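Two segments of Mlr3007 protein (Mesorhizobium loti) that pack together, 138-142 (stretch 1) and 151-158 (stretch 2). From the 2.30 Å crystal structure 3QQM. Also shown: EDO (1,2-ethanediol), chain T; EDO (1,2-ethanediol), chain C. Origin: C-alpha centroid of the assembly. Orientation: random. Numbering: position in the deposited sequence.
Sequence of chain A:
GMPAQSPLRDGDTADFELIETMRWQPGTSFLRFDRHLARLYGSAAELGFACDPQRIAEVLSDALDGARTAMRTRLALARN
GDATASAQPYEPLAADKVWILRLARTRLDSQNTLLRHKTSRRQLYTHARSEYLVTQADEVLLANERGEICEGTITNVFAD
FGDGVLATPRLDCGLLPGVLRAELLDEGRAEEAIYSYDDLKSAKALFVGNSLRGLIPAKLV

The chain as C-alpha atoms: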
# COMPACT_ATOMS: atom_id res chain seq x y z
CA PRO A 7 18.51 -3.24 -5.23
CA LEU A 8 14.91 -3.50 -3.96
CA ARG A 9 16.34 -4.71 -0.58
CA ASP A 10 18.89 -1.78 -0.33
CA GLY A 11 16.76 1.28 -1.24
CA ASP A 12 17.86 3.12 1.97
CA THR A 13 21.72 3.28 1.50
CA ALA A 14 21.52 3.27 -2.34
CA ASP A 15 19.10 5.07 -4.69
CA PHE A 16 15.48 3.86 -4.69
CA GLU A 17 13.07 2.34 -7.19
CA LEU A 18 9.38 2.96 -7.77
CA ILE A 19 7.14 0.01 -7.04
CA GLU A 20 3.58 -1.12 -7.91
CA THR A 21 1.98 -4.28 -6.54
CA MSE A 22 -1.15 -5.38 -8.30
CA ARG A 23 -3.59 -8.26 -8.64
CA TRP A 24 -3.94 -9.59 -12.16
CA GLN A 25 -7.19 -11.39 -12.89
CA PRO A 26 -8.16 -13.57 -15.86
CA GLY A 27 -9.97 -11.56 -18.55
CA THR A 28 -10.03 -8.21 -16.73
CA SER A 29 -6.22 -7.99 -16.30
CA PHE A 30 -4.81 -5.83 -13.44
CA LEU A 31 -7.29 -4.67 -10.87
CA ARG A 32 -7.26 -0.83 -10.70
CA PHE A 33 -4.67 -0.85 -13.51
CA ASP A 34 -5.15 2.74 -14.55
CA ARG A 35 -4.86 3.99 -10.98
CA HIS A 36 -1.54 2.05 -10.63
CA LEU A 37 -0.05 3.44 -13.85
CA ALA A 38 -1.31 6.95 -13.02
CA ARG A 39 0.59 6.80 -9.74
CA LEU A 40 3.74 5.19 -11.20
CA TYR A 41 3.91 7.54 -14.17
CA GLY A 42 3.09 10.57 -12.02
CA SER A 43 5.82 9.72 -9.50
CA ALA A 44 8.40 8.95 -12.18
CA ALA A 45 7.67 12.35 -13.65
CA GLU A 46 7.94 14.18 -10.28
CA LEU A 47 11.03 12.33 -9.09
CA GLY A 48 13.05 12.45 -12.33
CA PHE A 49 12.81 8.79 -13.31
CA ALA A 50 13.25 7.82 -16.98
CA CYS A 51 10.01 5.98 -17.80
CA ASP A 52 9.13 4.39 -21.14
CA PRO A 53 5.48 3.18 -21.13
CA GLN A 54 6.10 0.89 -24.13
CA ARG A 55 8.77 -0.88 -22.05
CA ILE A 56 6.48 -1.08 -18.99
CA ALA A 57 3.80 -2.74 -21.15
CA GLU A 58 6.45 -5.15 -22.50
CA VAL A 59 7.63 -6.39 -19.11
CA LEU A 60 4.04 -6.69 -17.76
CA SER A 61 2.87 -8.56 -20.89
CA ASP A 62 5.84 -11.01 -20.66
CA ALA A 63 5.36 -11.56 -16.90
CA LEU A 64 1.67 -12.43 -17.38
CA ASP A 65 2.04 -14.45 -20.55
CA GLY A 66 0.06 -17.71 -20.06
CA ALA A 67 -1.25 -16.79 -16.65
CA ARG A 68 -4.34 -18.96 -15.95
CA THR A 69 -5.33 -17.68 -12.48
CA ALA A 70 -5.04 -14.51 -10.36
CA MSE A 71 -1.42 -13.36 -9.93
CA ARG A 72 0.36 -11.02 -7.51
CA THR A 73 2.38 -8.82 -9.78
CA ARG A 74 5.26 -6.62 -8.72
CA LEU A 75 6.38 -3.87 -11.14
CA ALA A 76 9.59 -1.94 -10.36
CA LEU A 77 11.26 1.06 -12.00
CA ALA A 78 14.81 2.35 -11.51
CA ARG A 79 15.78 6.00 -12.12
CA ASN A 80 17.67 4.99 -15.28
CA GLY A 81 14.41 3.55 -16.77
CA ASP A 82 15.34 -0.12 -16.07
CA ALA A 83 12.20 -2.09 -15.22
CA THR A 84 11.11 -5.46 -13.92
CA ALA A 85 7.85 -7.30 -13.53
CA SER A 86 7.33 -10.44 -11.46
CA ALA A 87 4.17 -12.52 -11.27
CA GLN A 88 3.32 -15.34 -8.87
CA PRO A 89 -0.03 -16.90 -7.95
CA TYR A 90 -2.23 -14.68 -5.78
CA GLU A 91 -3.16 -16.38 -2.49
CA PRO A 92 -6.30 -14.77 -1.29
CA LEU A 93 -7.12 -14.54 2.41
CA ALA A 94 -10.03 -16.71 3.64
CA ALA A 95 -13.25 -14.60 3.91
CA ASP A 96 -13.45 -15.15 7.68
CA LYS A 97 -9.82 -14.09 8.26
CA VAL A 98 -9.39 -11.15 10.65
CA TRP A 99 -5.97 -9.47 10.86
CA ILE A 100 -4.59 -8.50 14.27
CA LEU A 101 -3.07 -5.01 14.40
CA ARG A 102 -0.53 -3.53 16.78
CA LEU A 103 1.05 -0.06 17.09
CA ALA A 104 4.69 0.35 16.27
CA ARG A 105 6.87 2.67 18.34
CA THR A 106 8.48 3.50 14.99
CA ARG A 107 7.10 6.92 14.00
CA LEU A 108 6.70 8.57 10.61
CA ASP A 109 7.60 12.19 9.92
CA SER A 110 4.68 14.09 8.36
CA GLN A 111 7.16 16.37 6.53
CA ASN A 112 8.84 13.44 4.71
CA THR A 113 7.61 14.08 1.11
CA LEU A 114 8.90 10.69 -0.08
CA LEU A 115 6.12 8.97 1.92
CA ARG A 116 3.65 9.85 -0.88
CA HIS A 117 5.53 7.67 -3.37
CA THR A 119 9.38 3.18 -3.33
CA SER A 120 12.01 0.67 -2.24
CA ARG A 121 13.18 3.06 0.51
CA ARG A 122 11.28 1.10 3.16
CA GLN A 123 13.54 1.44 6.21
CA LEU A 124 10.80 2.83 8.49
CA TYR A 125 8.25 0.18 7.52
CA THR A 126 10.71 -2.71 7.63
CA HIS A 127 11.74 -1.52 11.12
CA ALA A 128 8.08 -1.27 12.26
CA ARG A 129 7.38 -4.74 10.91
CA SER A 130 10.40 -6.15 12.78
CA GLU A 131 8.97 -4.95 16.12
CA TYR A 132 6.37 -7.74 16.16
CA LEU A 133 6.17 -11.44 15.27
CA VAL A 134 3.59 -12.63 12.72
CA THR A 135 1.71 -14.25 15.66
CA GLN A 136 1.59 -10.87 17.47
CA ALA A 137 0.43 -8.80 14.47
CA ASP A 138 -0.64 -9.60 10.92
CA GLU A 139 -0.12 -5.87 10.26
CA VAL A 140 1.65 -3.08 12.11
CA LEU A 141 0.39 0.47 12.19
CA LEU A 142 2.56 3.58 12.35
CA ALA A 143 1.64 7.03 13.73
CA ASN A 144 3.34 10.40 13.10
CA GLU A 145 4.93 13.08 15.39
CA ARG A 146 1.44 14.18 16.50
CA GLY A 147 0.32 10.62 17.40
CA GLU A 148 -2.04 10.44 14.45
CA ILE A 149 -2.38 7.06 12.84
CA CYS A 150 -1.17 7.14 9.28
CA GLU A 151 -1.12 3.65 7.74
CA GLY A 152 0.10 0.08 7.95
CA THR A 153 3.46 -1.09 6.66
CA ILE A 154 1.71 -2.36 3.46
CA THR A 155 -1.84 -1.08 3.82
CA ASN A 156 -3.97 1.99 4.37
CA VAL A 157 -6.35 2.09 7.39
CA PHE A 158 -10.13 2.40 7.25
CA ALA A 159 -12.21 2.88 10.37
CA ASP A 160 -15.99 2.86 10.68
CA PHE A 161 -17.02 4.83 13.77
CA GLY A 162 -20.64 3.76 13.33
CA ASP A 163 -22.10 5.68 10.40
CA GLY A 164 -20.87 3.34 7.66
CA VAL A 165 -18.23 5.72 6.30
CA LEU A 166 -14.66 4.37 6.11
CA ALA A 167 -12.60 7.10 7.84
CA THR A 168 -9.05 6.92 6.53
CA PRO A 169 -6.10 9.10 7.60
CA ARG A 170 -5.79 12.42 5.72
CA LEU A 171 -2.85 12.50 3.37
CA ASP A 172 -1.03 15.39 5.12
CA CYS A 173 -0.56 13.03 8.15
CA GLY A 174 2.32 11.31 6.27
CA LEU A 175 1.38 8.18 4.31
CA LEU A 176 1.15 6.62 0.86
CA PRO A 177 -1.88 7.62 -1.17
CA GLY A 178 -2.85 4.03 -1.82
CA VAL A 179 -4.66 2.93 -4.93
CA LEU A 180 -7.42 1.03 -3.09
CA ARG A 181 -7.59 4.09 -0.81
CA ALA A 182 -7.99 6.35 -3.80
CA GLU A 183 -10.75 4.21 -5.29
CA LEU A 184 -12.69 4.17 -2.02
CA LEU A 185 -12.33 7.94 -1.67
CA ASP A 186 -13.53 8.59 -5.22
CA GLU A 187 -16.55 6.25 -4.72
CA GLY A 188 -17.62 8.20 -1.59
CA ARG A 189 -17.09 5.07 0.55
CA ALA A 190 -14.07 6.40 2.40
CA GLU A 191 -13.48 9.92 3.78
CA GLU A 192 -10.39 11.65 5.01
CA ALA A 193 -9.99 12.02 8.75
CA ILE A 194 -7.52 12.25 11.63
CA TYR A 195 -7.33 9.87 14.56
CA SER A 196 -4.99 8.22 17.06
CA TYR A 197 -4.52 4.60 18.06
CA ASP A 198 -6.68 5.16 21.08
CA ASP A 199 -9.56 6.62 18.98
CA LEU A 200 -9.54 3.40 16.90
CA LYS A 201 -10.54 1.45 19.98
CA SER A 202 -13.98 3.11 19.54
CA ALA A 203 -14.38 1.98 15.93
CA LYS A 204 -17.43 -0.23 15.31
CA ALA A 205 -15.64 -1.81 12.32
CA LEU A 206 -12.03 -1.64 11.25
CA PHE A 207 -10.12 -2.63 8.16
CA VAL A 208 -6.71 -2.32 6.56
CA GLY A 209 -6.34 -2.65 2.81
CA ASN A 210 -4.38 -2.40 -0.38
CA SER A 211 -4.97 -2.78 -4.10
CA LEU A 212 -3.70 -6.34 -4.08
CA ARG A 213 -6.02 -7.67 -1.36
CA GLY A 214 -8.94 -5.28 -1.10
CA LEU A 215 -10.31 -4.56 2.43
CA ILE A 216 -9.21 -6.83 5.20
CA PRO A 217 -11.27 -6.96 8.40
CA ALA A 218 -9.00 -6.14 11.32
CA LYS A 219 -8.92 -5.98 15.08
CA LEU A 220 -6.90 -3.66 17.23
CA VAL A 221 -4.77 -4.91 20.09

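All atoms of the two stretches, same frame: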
# COMPACT_ATOMS: atom_id res chain seq x y z
N ASP A 138 -0.60 -9.29 12.34
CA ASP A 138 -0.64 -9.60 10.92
C ASP A 138 -0.22 -8.33 10.19
O ASP A 138 0.41 -8.40 9.11
CB ASP A 138 -2.03 -10.04 10.54
CG ASP A 138 -2.42 -11.34 11.20
OD1 ASP A 138 -1.83 -12.39 10.81
OD2 ASP A 138 -3.33 -11.32 12.07
N GLU A 139 -0.51 -7.17 10.81
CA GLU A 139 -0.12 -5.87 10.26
C GLU A 139 0.21 -4.91 11.41
O GLU A 139 -0.38 -4.95 12.47
CB GLU A 139 -1.23 -5.32 9.35
CG GLU A 139 -1.03 -3.90 8.76
CD GLU A 139 0.23 -3.74 7.90
OE1 GLU A 139 1.33 -4.10 8.35
OE2 GLU A 139 0.13 -3.14 6.79
N VAL A 140 1.17 -4.03 11.15
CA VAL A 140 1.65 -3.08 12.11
C VAL A 140 1.33 -1.68 11.65
O VAL A 140 1.64 -1.32 10.51
CB VAL A 140 3.19 -3.24 12.25
CG1 VAL A 140 3.79 -2.23 13.24
CG2 VAL A 140 3.51 -4.63 12.68
N LEU A 141 0.71 -0.89 12.52
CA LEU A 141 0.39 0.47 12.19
C LEU A 141 1.47 1.42 12.70
O LEU A 141 2.13 1.14 13.71
CB LEU A 141 -0.96 0.89 12.78
CG LEU A 141 -2.20 0.04 12.49
CD1 LEU A 141 -3.46 0.71 13.06
CD2 LEU A 141 -2.34 -0.22 10.98
N LEU A 142 1.63 2.54 11.99
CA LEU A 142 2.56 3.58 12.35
C LEU A 142 1.81 4.91 12.50
O LEU A 142 0.91 5.21 11.71
CB LEU A 142 3.65 3.77 11.28
CG LEU A 142 4.60 2.61 10.98
CD1 LEU A 142 3.87 1.58 10.14
CD2 LEU A 142 5.83 3.09 10.25
N GLU A 151 -0.94 4.81 8.60
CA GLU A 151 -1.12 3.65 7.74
C GLU A 151 -0.43 2.42 8.31
O GLU A 151 0.20 2.47 9.37
CB GLU A 151 -0.47 3.96 6.38
CG GLU A 151 1.06 4.27 6.50
CD GLU A 151 1.75 4.75 5.19
OE1 GLU A 151 1.19 4.58 4.08
OE2 GLU A 151 2.89 5.29 5.29
N GLY A 152 -0.58 1.31 7.61
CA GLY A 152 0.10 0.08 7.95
C GLY A 152 1.38 0.03 7.12
O GLY A 152 1.59 0.87 6.22
N THR A 153 2.25 -0.92 7.42
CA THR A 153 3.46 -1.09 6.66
C THR A 153 3.16 -1.39 5.16
O THR A 153 3.96 -1.03 4.29
CB THR A 153 4.32 -2.24 7.20
OG1 THR A 153 3.67 -3.50 6.95
CG2 THR A 153 4.59 -2.05 8.72
N ILE A 154 2.04 -2.05 4.86
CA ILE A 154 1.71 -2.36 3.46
C ILE A 154 0.24 -2.11 3.13
O ILE A 154 -0.27 -2.58 2.09
CB ILE A 154 2.06 -3.82 3.07
CG1 ILE A 154 1.27 -4.80 3.94
CG2 ILE A 154 3.55 -4.06 3.18
CD1 ILE A 154 1.47 -6.29 3.60
N THR A 155 -0.43 -1.36 3.99
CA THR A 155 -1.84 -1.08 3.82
C THR A 155 -2.21 0.30 4.32
O THR A 155 -1.45 0.92 5.04
CB THR A 155 -2.68 -2.06 4.66
OG1 THR A 155 -2.22 -2.02 6.01
CG2 THR A 155 -2.57 -3.51 4.17
N ASN A 156 -3.38 0.77 3.88
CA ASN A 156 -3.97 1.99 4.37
C ASN A 156 -5.04 1.53 5.37
O ASN A 156 -5.53 0.41 5.28
CB ASN A 156 -4.56 2.82 3.25
CG ASN A 156 -3.50 3.52 2.41
OD1 ASN A 156 -3.37 3.28 1.21
ND2 ASN A 156 -2.70 4.38 3.05
N VAL A 157 -5.39 2.40 6.32
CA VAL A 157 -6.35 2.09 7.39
C VAL A 157 -7.71 2.70 7.11
O VAL A 157 -7.81 3.79 6.60
CB VAL A 157 -5.82 2.65 8.74
CG1 VAL A 157 -6.81 2.36 9.89
CG2 VAL A 157 -4.45 2.08 9.04
N PHE A 158 -8.76 1.97 7.48
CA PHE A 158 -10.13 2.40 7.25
C PHE A 158 -10.92 2.03 8.48
O PHE A 158 -11.03 0.84 8.84
CB PHE A 158 -10.70 1.72 6.02
CG PHE A 158 -9.89 1.95 4.78
CD1 PHE A 158 -8.85 1.11 4.45
CD2 PHE A 158 -10.19 3.00 3.94
CE1 PHE A 158 -8.11 1.32 3.33
CE2 PHE A 158 -9.44 3.24 2.83
CZ PHE A 158 -8.40 2.38 2.51
C1 EDO T . 3.52 -7.88 5.81
O1 EDO T . 4.65 -8.63 6.28
C2 EDO T . 2.41 -7.92 6.87
O2 EDO T . 2.52 -6.83 7.77
C1 EDO C . -1.86 -15.82 12.31
O1 EDO C . -2.45 -14.80 11.49
C2 EDO C . -1.23 -15.21 13.56
O2 EDO C . -2.10 -14.24 14.18

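How does stretch 2 first meet stretch 1? Glu 151 and Leu 142 form an antiparallel pair in which Leu 142 N donates to Glu 151 O at 3.0 Å, nearly straight. The Glu 151 side chain takes no part in this bond; its carboxylate is satisfied elsewhere in the structure.

Why does a glycine suit the next position? Gly 152 lies opposite Leu 141, their CA atoms 4.3 Å apart, and the Glu 139 carboxylate fills the space beside it. An ideal CB here would fall 2.4 Å from Glu 139 OE2, a clash.

What does the buried carboxylate of Glu 139 bind? With chi1 t and chi2 p, the side chain brings its end to the turn after Gly 152. Thr 153 OG1 donates to Glu 139 OE1 (2.8 Å). Thr 153 also continues the backbone pairing, its N donating to Val 140 O at 3.2 Å, and its CG2 packs 4.0 Å from Leu 142 CD1. Ile 154 N (2.9 Å) and Thr 155 OG1 (2.7 Å) both donate to Glu 139 OE2. The short threonine side chains place their hydroxyls, and the turn its Ile 154 amide, within reach of the acid, whose OE1 also accepts from Val 140 N at 2.8 Å.

Where does the contact end? Asn 156 points away, but Val 157 points toward stretch 1, and its CG2 meets Leu 141 CD2 at 3.7 Å, a buried apolar contact suited to branched aliphatic side chains.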